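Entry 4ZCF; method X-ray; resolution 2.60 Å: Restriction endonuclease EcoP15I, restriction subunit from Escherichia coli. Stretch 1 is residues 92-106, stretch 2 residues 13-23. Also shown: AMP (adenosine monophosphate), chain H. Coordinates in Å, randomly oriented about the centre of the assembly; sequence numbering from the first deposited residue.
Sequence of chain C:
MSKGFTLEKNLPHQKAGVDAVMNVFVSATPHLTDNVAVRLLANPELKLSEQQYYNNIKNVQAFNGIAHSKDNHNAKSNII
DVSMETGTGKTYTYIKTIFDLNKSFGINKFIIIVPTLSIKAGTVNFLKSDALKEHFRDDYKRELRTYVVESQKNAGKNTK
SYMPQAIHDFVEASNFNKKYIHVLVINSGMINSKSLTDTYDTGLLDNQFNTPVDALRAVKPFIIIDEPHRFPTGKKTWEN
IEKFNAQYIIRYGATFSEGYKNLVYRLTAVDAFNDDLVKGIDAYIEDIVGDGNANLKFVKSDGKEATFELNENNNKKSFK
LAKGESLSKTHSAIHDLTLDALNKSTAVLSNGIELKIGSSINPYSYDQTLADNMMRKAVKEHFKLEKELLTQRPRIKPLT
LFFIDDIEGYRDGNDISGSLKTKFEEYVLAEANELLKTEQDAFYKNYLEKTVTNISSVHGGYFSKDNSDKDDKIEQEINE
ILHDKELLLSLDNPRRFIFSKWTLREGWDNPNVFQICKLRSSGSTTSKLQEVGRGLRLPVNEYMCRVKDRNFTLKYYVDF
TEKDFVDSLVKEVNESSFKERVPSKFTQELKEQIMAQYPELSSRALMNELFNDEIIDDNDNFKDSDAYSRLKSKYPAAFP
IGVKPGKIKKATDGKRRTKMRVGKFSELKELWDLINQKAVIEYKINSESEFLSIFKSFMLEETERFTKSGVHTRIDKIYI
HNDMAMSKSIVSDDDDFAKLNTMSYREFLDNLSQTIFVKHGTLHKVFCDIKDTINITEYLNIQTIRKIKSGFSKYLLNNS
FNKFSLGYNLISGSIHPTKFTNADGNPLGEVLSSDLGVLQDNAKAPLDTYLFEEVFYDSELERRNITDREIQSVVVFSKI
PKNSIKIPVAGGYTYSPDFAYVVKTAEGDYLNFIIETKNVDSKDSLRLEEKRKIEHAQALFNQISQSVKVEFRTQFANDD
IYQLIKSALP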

ATOM      1  N   TYR C  92      19.693  21.590 -10.846  1.00 45.18           N
ATOM      2  CA  TYR C  92      19.124  21.776 -12.184  1.00 44.67           C
ATOM      3  C   TYR C  92      20.071  21.220 -13.278  1.00 50.57           C
ATOM      4  O   TYR C  92      19.601  20.539 -14.196  1.00 51.37           O
ATOM      5  CB  TYR C  92      18.813  23.255 -12.458  1.00 45.01           C
ATOM      6  CG  TYR C  92      18.368  23.503 -13.887  1.00 47.02           C
ATOM      7  CD1 TYR C  92      17.054  23.277 -14.278  1.00 48.94           C
ATOM      8  CD2 TYR C  92      19.273  23.932 -14.855  1.00 47.54           C
ATOM      9  CE1 TYR C  92      16.650  23.477 -15.598  1.00 50.21           C
ATOM     10  CE2 TYR C  92      18.882  24.127 -16.176  1.00 47.76           C
ATOM     11  CZ  TYR C  92      17.570  23.896 -16.545  1.00 55.46           C
ATOM     12  OH  TYR C  92      17.196  24.064 -17.859  1.00 58.17           O
ATOM     13  N   THR C  93      21.398  21.521 -13.169  1.00 45.80           N
ATOM     14  CA  THR C  93      22.447  21.095 -14.096  1.00 44.89           C
ATOM     15  C   THR C  93      22.552  19.568 -14.201  1.00 47.95           C
ATOM     16  O   THR C  93      22.534  19.046 -15.311  1.00 47.97           O
ATOM     17  CB  THR C  93      23.777  21.802 -13.780  1.00 52.93           C
ATOM     18  OG1 THR C  93      23.620  23.219 -13.949  1.00 54.35           O
ATOM     19  CG2 THR C  93      24.925  21.302 -14.642  1.00 45.99           C
ATOM     20  N   TYR C  94      22.639  18.854 -13.061  1.00 44.00           N
ATOM     21  CA  TYR C  94      22.699  17.402 -13.096  1.00 43.40           C
ATOM     22  C   TYR C  94      21.420  16.754 -13.617  1.00 47.72           C
ATOM     23  O   TYR C  94      21.477  15.718 -14.278  1.00 47.25           O
ATOM     24  CB  TYR C  94      23.273  16.775 -11.812  1.00 44.15           C
ATOM     25  CG  TYR C  94      22.434  16.709 -10.554  1.00 45.76           C
ATOM     26  CD1 TYR C  94      21.255  15.960 -10.514  1.00 47.59           C
ATOM     27  CD2 TYR C  94      22.933  17.176  -9.344  1.00 46.33           C
ATOM     28  CE1 TYR C  94      20.532  15.804  -9.332  1.00 46.23           C
ATOM     29  CE2 TYR C  94      22.221  17.024  -8.156  1.00 46.93           C
ATOM     30  CZ  TYR C  94      21.017  16.345  -8.155  1.00 53.25           C
ATOM     31  OH  TYR C  94      20.333  16.201  -6.971  1.00 57.35           O
ATOM     32  N   ILE C  95      20.271  17.397 -13.368  1.00 44.59           N
ATOM     33  CA  ILE C  95      18.991  16.909 -13.873  1.00 44.31           C
ATOM     34  C   ILE C  95      18.948  17.113 -15.385  1.00 47.88           C
ATOM     35  O   ILE C  95      18.618  16.174 -16.110  1.00 47.74           O
ATOM     36  CB  ILE C  95      17.777  17.503 -13.117  1.00 46.79           C
ATOM     37  CG1 ILE C  95      17.743  16.972 -11.660  1.00 47.79           C
ATOM     38  CG2 ILE C  95      16.490  17.150 -13.840  1.00 46.57           C
ATOM     39  CD1 ILE C  95      16.970  17.835 -10.650  1.00 56.06           C
ATOM     40  N   LYS C  96      19.337  18.312 -15.863  1.00 43.58           N
ATOM     41  CA  LYS C  96      19.379  18.590 -17.299  1.00 43.48           C
ATOM     42  C   LYS C  96      20.342  17.641 -18.024  1.00 46.80           C
ATOM     43  O   LYS C  96      20.033  17.212 -19.126  1.00 47.90           O
ATOM     44  CB  LYS C  96      19.697  20.063 -17.602  1.00 45.44           C
ATOM     45  CG  LYS C  96      19.271  20.442 -19.014  1.00 51.13           C
ATOM     46  CD  LYS C  96      19.494  21.916 -19.345  1.00 56.17           C
ATOM     47  CE  LYS C  96      19.823  22.105 -20.809  1.00 51.87           C
ATOM     48  NZ  LYS C  96      18.814  21.476 -21.713  1.00 48.97           N
ATOM     49  N   THR C  97      21.456  17.258 -17.377  1.00 42.30           N
ATOM     50  CA  THR C  97      22.418  16.303 -17.927  1.00 42.32           C
ATOM     51  C   THR C  97      21.781  14.897 -18.057  1.00 47.30           C
ATOM     52  O   THR C  97      21.999  14.232 -19.067  1.00 48.09           O
ATOM     53  CB  THR C  97      23.720  16.309 -17.123  1.00 49.00           C
ATOM     54  OG1 THR C  97      24.095  17.643 -16.806  1.00 42.13           O
ATOM     55  CG2 THR C  97      24.852  15.650 -17.861  1.00 52.21           C
ATOM     56  N   ILE C  98      20.968  14.469 -17.060  1.00 42.88           N
ATOM     57  CA  ILE C  98      20.240  13.194 -17.057  1.00 42.14           C
ATOM     58  C   ILE C  98      19.353  13.082 -18.318  1.00 45.18           C
ATOM     59  O   ILE C  98      19.281  12.013 -18.938  1.00 42.67           O
ATOM     60  CB  ILE C  98      19.437  13.067 -15.736  1.00 44.91           C
ATOM     61  CG1 ILE C  98      20.302  12.448 -14.641  1.00 44.28           C
ATOM     62  CG2 ILE C  98      18.099  12.303 -15.915  1.00 46.75           C
ATOM     63  CD1 ILE C  98      19.875  12.808 -13.239  1.00 47.16           C
ATOM     64  N   PHE C  99      18.705  14.211 -18.691  1.00 43.75           N
ATOM     65  CA  PHE C  99      17.849  14.347 -19.873  1.00 43.67           C
ATOM     66  C   PHE C  99      18.661  14.330 -21.130  1.00 47.99           C
ATOM     67  O   PHE C  99      18.203  13.759 -22.118  1.00 48.46           O
ATOM     68  CB  PHE C  99      17.002  15.615 -19.811  1.00 45.49           C
ATOM     69  CG  PHE C  99      15.783  15.476 -18.940  1.00 46.99           C
ATOM     70  CD1 PHE C  99      14.594  14.978 -19.458  1.00 50.18           C
ATOM     71  CD2 PHE C  99      15.825  15.829 -17.598  1.00 48.94           C
ATOM     72  CE1 PHE C  99      13.468  14.830 -18.642  1.00 50.83           C
ATOM     73  CE2 PHE C  99      14.698  15.685 -16.785  1.00 51.42           C
ATOM     74  CZ  PHE C  99      13.528  15.185 -17.313  1.00 49.39           C
ATOM     75  N   ASP C 100      19.888  14.907 -21.092  1.00 45.14           N
ATOM     76  CA  ASP C 100      20.817  14.912 -22.236  1.00 44.57           C
ATOM     77  C   ASP C 100      21.463  13.544 -22.491  1.00 48.40           C
ATOM     78  O   ASP C 100      21.547  13.125 -23.651  1.00 51.09           O
ATOM     79  CB  ASP C 100      21.821  16.070 -22.168  1.00 45.77           C
ATOM     80  CG  ASP C 100      21.320  17.355 -22.807  1.00 56.70           C
ATOM     81  OD1 ASP C 100      20.253  17.326 -23.457  1.00 58.75           O
ATOM     82  OD2 ASP C 100      22.020  18.372 -22.712  1.00 63.31           O
ATOM     83  N   LEU C 101      21.830  12.804 -21.427  1.00 41.63           N
ATOM     84  CA  LEU C 101      22.367  11.441 -21.569  1.00 40.98           C
ATOM     85  C   LEU C 101      21.259  10.500 -22.072  1.00 46.75           C
ATOM     86  O   LEU C 101      21.532   9.531 -22.788  1.00 46.42           O
ATOM     87  CB  LEU C 101      22.997  10.923 -20.265  1.00 40.08           C
ATOM     88  CG  LEU C 101      24.310  11.598 -19.852  1.00 43.48           C
ATOM     89  CD1 LEU C 101      24.524  11.478 -18.355  1.00 43.30           C
ATOM     90  CD2 LEU C 101      25.508  11.022 -20.639  1.00 44.63           C
ATOM     91  N   ASN C 102      20.003  10.842 -21.750  1.00 44.24           N
ATOM     92  CA  ASN C 102      18.851  10.112 -22.235  1.00 44.72           C
ATOM     93  C   ASN C 102      18.591  10.435 -23.714  1.00 50.11           C
ATOM     94  O   ASN C 102      18.359   9.518 -24.501  1.00 50.33           O
ATOM     95  CB  ASN C 102      17.620  10.420 -21.406  1.00 45.09           C
ATOM     96  CG  ASN C 102      16.407   9.699 -21.921  1.00 52.24           C
ATOM     97  OD1 ASN C 102      15.554  10.295 -22.586  1.00 48.43           O
ATOM     98  ND2 ASN C 102      16.347   8.391 -21.702  1.00 35.58           N
ATOM     99  N   LYS C 103      18.609  11.729 -24.091  1.00 47.60           N
ATOM    100  CA  LYS C 103      18.372  12.143 -25.479  1.00 47.36           C
ATOM    101  C   LYS C 103      19.381  11.451 -26.428  1.00 53.25           C
ATOM    102  O   LYS C 103      18.982  10.643 -27.275  1.00 52.57           O
ATOM    103  CB  LYS C 103      18.409  13.680 -25.596  1.00 48.62           C
ATOM    104  CG  LYS C 103      18.160  14.228 -27.005  1.00 52.56           C
ATOM    105  CD  LYS C 103      18.110  15.748 -27.025  1.00 52.11           C
ATOM    106  CE  LYS C 103      16.734  16.256 -27.384  1.00 66.93           C
ATOM    107  NZ  LYS C 103      16.521  17.670 -26.956  1.00 77.42           N
ATOM    108  N   SER C 104      20.685  11.689 -26.194  1.00 50.83           N
ATOM    109  CA  SER C 104      21.779  11.175 -27.017  1.00 50.33           C
ATOM    110  C   SER C 104      21.980   9.661 -27.050  1.00 54.19           C
ATOM    111  O   SER C 104      22.279   9.122 -28.117  1.00 53.89           O
ATOM    112  CB  SER C 104      23.084  11.875 -26.654  1.00 52.80           C
ATOM    113  OG  SER C 104      22.959  13.284 -26.761  1.00 60.16           O
ATOM    114  N   PHE C 105      21.831   8.976 -25.899  1.00 50.97           N
ATOM    115  CA  PHE C 105      22.143   7.548 -25.779  1.00 50.09           C
ATOM    116  C   PHE C 105      21.056   6.592 -25.319  1.00 50.60           C
ATOM    117  O   PHE C 105      21.267   5.374 -25.363  1.00 48.95           O
ATOM    118  CB  PHE C 105      23.406   7.368 -24.918  1.00 52.26           C
ATOM    119  CG  PHE C 105      24.504   8.346 -25.256  1.00 54.33           C
ATOM    120  CD1 PHE C 105      25.186   8.261 -26.469  1.00 57.54           C
ATOM    121  CD2 PHE C 105      24.840   9.370 -24.376  1.00 56.27           C
ATOM    122  CE1 PHE C 105      26.198   9.174 -26.784  1.00 58.21           C
ATOM    123  CE2 PHE C 105      25.859  10.277 -24.690  1.00 58.74           C
ATOM    124  CZ  PHE C 105      26.526  10.173 -25.891  1.00 56.80           C
ATOM    125  N   GLY C 106      19.938   7.124 -24.850  1.00 46.55           N
ATOM    126  CA  GLY C 106      18.843   6.293 -24.360  1.00 46.10           C
ATOM    127  C   GLY C 106      19.117   5.635 -23.021  1.00 49.88           C
ATOM    128  O   GLY C 106      18.652   4.522 -22.765  1.00 49.27           O
TER
HETATM  129  P   AMP H1001      21.012  20.348  -3.309  1.00149.65           P
HETATM  130  O1P AMP H1001      21.854  20.021  -2.133  1.00149.75           O
HETATM  131  O2P AMP H1001      21.995  20.832  -4.311  1.00150.01           O
HETATM  132  O3P AMP H1001      20.585  19.030  -3.842  1.00150.41           O
HETATM  133  O5' AMP H1001      19.789  21.322  -2.991  1.00146.20           O
HETATM  134  C5' AMP H1001      19.650  22.548  -3.686  1.00142.34           C
HETATM  135  C4' AMP H1001      18.213  22.901  -3.909  1.00137.95           C
HETATM  136  O4' AMP H1001      18.103  24.152  -4.641  1.00136.59           O
HETATM  137  C3' AMP H1001      17.548  21.874  -4.758  1.00135.05           C
HETATM  138  O3' AMP H1001      16.941  20.896  -3.914  1.00133.05           O
HETATM  139  C2' AMP H1001      16.577  22.605  -5.594  1.00135.17           C
HETATM  140  O2' AMP H1001      15.287  22.635  -4.967  1.00135.54           O
HETATM  141  C1' AMP H1001      17.088  24.007  -5.676  1.00135.26           C
HETATM  142  N9  AMP H1001      17.572  24.374  -6.947  1.00133.99           N
HETATM  143  C8  AMP H1001      18.656  23.849  -7.485  1.00133.10           C
HETATM  144  N7  AMP H1001      18.893  24.430  -8.693  1.00131.98           N
HETATM  145  C5  AMP H1001      17.848  25.450  -8.861  1.00131.72           C
HETATM  146  C6  AMP H1001      17.462  26.423  -9.825  1.00129.99           C
HETATM  147  N6  AMP H1001      18.197  26.586 -11.027  1.00128.94           N
HETATM  148  N1  AMP H1001      16.371  27.193  -9.577  1.00129.48           N
HETATM  149  C2  AMP H1001      15.652  27.061  -8.472  1.00129.84           C
HETATM  150  N3  AMP H1001      15.951  26.173  -7.528  1.00130.84           N
HETATM  151  C4  AMP H1001      17.018  25.349  -7.651  1.00132.55           C
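Stretch 2 (13-23) HQKAGVDAVMN

Stretch 2 is helical from His 13 onward, continuing a helix that begins earlier in the chain, and it packs against the helix of residues 92–105. The two run in the same general direction, with an angle of 44° between their N-to-C directions (signed crossing angle −44°) and a closest axial approach of 9.0 Å. The register advances by four residues on each side: CA of Thr 93 lies 5.8 Å from CA of Gln 14, CA of Thr 97 lies 5.3 Å from CA of Val 18, and CA of Leu 101 lies 7.2 Å from CA of Met 22. The helices are thus tightest around the middle pair. No hydrogen bond crosses the interface, which buries 565 Å² in total and is held by packing.

At the first turn, Gln 14 (chi1 m, chi2 t) runs its side chain past Thr 93 to reach Tyr 92, and its CG lies 3.3 Å from Thr 93 OG1. Tyr 92, with chi1 t, brings its ring alongside the Gln 14 amide group, which lies oblique to it and also comes near the adenine amino group of AMP. Thr 93 adopts the m rotamer, and its CG2 approaches the backbone of stretch 2, 4.2 Å from Gly 17 C and 4.1 Å from Val 18 N. Gly 17 leaves room for this methyl: an ideal CB there would point toward stretch 1 and come within a tight 3.3 Å of Thr 93 CG2.

Val 18, in the t rotamer, is a knob in the hole formed by Thr 93, Lys 96, Thr 97 and Asp 100. Its two methyls spread across this hole. CG2 meets Thr 93 CG2 at 4.2 Å and Lys 96 CD at 4.1 Å, the latter using the aliphatic part of a lysine whose chi1 and chi2 are both t. CG1 lies 3.1 Å from Asp 100 OD2, a close approach of a methyl to a carboxylate oxygen, and 4.1 Å from Thr 97 OG1. Thr 97 has chi1 at −42°, within the m well, and its OG1 donates a hydrogen bond of 2.6 Å to Thr 93 O, one turn back. With the hydroxyl satisfied within its own helix, Thr 97 CG2 packs 3.8 Å from Val 21 CB.

Met 22 forms the second knob, among Asp 100, Leu 101, Ser 104 and Phe 105, and loses more surface to the other helix than any other residue here, 104 Å². All three of its chi angles are m, so the chain curls rather than extends. This places SD 3.7 Å from Asp 100 CB and 3.9 Å from Leu 101 CD2, the leucine (m, t) bringing its end nearer although its CA-to-CB bond points sideways. Met 22 CE then lies 3.6 Å from both Asp 100 O and Ser 104 OG, and 3.7 Å from Phe 105 CE2. Ser 104, also m, turns its hydroxyl back to donate a weak hydrogen bond to Asp 100 O.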

ATOM      1  N   HIS C  13      26.128  29.805 -17.288  1.00 59.05           N
ATOM      2  CA  HIS C  13      26.943  29.100 -16.292  1.00 58.16           C
ATOM      3  C   HIS C  13      26.442  27.685 -16.021  1.00 60.50           C
ATOM      4  O   HIS C  13      27.197  26.868 -15.508  1.00 60.09           O
ATOM      5  CB  HIS C  13      27.083  29.918 -14.996  1.00 59.42           C
ATOM      6  CG  HIS C  13      25.859  29.932 -14.130  1.00 63.14           C
ATOM      7  ND1 HIS C  13      24.876  30.902 -14.282  1.00 64.98           N
ATOM      8  CD2 HIS C  13      25.504  29.103 -13.122  1.00 64.80           C
ATOM      9  CE1 HIS C  13      23.959  30.624 -13.371  1.00 64.38           C
ATOM     10  NE2 HIS C  13      24.291  29.548 -12.652  1.00 64.73           N
ATOM     11  N   GLN C  14      25.165  27.402 -16.371  1.00 57.02           N
ATOM     12  CA  GLN C  14      24.528  26.087 -16.256  1.00 55.69           C
ATOM     13  C   GLN C  14      24.727  25.244 -17.518  1.00 59.05           C
ATOM     14  O   GLN C  14      25.218  24.118 -17.405  1.00 59.14           O
ATOM     15  CB  GLN C  14      23.050  26.200 -15.873  1.00 56.23           C
ATOM     16  CG  GLN C  14      22.864  26.442 -14.375  1.00 59.03           C
ATOM     17  CD  GLN C  14      21.466  26.803 -13.938  1.00 66.47           C
ATOM     18  OE1 GLN C  14      21.208  26.968 -12.749  1.00 62.95           O
ATOM     19  NE2 GLN C  14      20.529  26.955 -14.864  1.00 57.31           N
ATOM     20  N   LYS C  15      24.380  25.797 -18.713  1.00 54.26           N
ATOM     21  CA  LYS C  15      24.516  25.153 -20.029  1.00 53.23           C
ATOM     22  C   LYS C  15      25.941  24.707 -20.265  1.00 56.76           C
ATOM     23  O   LYS C  15      26.144  23.679 -20.898  1.00 56.39           O
ATOM     24  CB  LYS C  15      24.092  26.111 -21.130  1.00 54.02           C
ATOM     25  N   ALA C  16      26.925  25.463 -19.721  1.00 52.88           N
ATOM     26  CA  ALA C  16      28.357  25.166 -19.805  1.00 52.24           C
ATOM     27  C   ALA C  16      28.702  23.841 -19.108  1.00 55.41           C
ATOM     28  O   ALA C  16      29.455  23.040 -19.658  1.00 56.13           O
ATOM     29  CB  ALA C  16      29.160  26.316 -19.218  1.00 53.01           C
ATOM     30  N   GLY C  17      28.095  23.600 -17.947  1.00 50.96           N
ATOM     31  CA  GLY C  17      28.263  22.354 -17.201  1.00 50.28           C
ATOM     32  C   GLY C  17      27.564  21.163 -17.843  1.00 51.64           C
ATOM     33  O   GLY C  17      28.040  20.031 -17.743  1.00 51.64           O
ATOM     34  N   VAL C  18      26.419  21.400 -18.500  1.00 46.05           N
ATOM     35  CA  VAL C  18      25.686  20.328 -19.170  1.00 45.18           C
ATOM     36  C   VAL C  18      26.565  19.806 -20.295  1.00 50.34           C
ATOM     37  O   VAL C  18      26.810  18.612 -20.371  1.00 50.19           O
ATOM     38  CB  VAL C  18      24.294  20.771 -19.697  1.00 47.59           C
ATOM     39  CG1 VAL C  18      23.551  19.598 -20.314  1.00 46.73           C
ATOM     40  CG2 VAL C  18      23.452  21.426 -18.605  1.00 47.07           C
ATOM     41  N   ASP C  19      27.079  20.729 -21.124  1.00 49.71           N
ATOM     42  CA  ASP C  19      27.938  20.488 -22.286  1.00 50.22           C
ATOM     43  C   ASP C  19      29.245  19.822 -21.876  1.00 56.42           C
ATOM     44  O   ASP C  19      29.688  18.897 -22.553  1.00 57.00           O
ATOM     45  CB  ASP C  19      28.226  21.811 -23.017  1.00 51.93           C
ATOM     46  CG  ASP C  19      27.029  22.515 -23.646  1.00 65.10           C
ATOM     47  OD1 ASP C  19      25.882  22.042 -23.452  1.00 66.17           O
ATOM     48  OD2 ASP C  19      27.233  23.563 -24.295  1.00 70.83           O
ATOM     49  N   ALA C  20      29.842  20.270 -20.754  1.00 52.69           N
ATOM     50  CA  ALA C  20      31.096  19.722 -20.266  1.00 52.14           C
ATOM     51  C   ALA C  20      31.027  18.216 -19.933  1.00 58.59           C
ATOM     52  O   ALA C  20      32.011  17.517 -20.166  1.00 59.09           O
ATOM     53  CB  ALA C  20      31.611  20.542 -19.103  1.00 52.40           C
ATOM     54  N   VAL C  21      29.853  17.701 -19.475  1.00 56.11           N
ATOM     55  CA  VAL C  21      29.649  16.259 -19.200  1.00 55.95           C
ATOM     56  C   VAL C  21      29.299  15.554 -20.516  1.00 60.30           C
ATOM     57  O   VAL C  21      29.747  14.426 -20.756  1.00 60.15           O
ATOM     58  CB  VAL C  21      28.593  15.971 -18.090  1.00 59.59           C
ATOM     59  CG1 VAL C  21      28.484  14.478 -17.782  1.00 58.84           C
ATOM     60  CG2 VAL C  21      28.902  16.742 -16.814  1.00 59.41           C
ATOM     61  N   MET C  22      28.498  16.218 -21.369  1.00 56.79           N
ATOM     62  CA  MET C  22      28.110  15.667 -22.676  1.00 56.56           C
ATOM     63  C   MET C  22      29.296  15.466 -23.650  1.00 59.33           C
ATOM     64  O   MET C  22      29.308  14.471 -24.390  1.00 58.96           O
ATOM     65  CB  MET C  22      26.995  16.509 -23.332  1.00 58.62           C
ATOM     66  CG  MET C  22      25.599  16.270 -22.748  1.00 61.49           C
ATOM     67  SD  MET C  22      25.188  14.561 -22.289  1.00 64.78           S
ATOM     68  CE  MET C  22      25.036  13.788 -23.883  1.00 60.82           C
ATOM     69  N   ASN C  23      30.285  16.403 -23.633  1.00 54.29           N
ATOM     70  CA  ASN C  23      31.479  16.365 -24.492  1.00 53.98           C
ATOM     71  C   ASN C  23      32.434  15.177 -24.204  1.00 57.93           C
ATOM     72  O   ASN C  23      33.185  14.780 -25.096  1.00 57.96           O
ATOM     73  CB  ASN C  23      32.224  17.695 -24.473  1.00 52.21           C
ATOM     74  CG  ASN C  23      31.495  18.860 -25.087  1.00 67.52           C
ATOM     75  OD1 ASN C  23      30.837  18.744 -26.129  1.00 59.07           O
ATOM     76  ND2 ASN C  23      31.636  20.030 -24.463  1.00 58.95           N
TER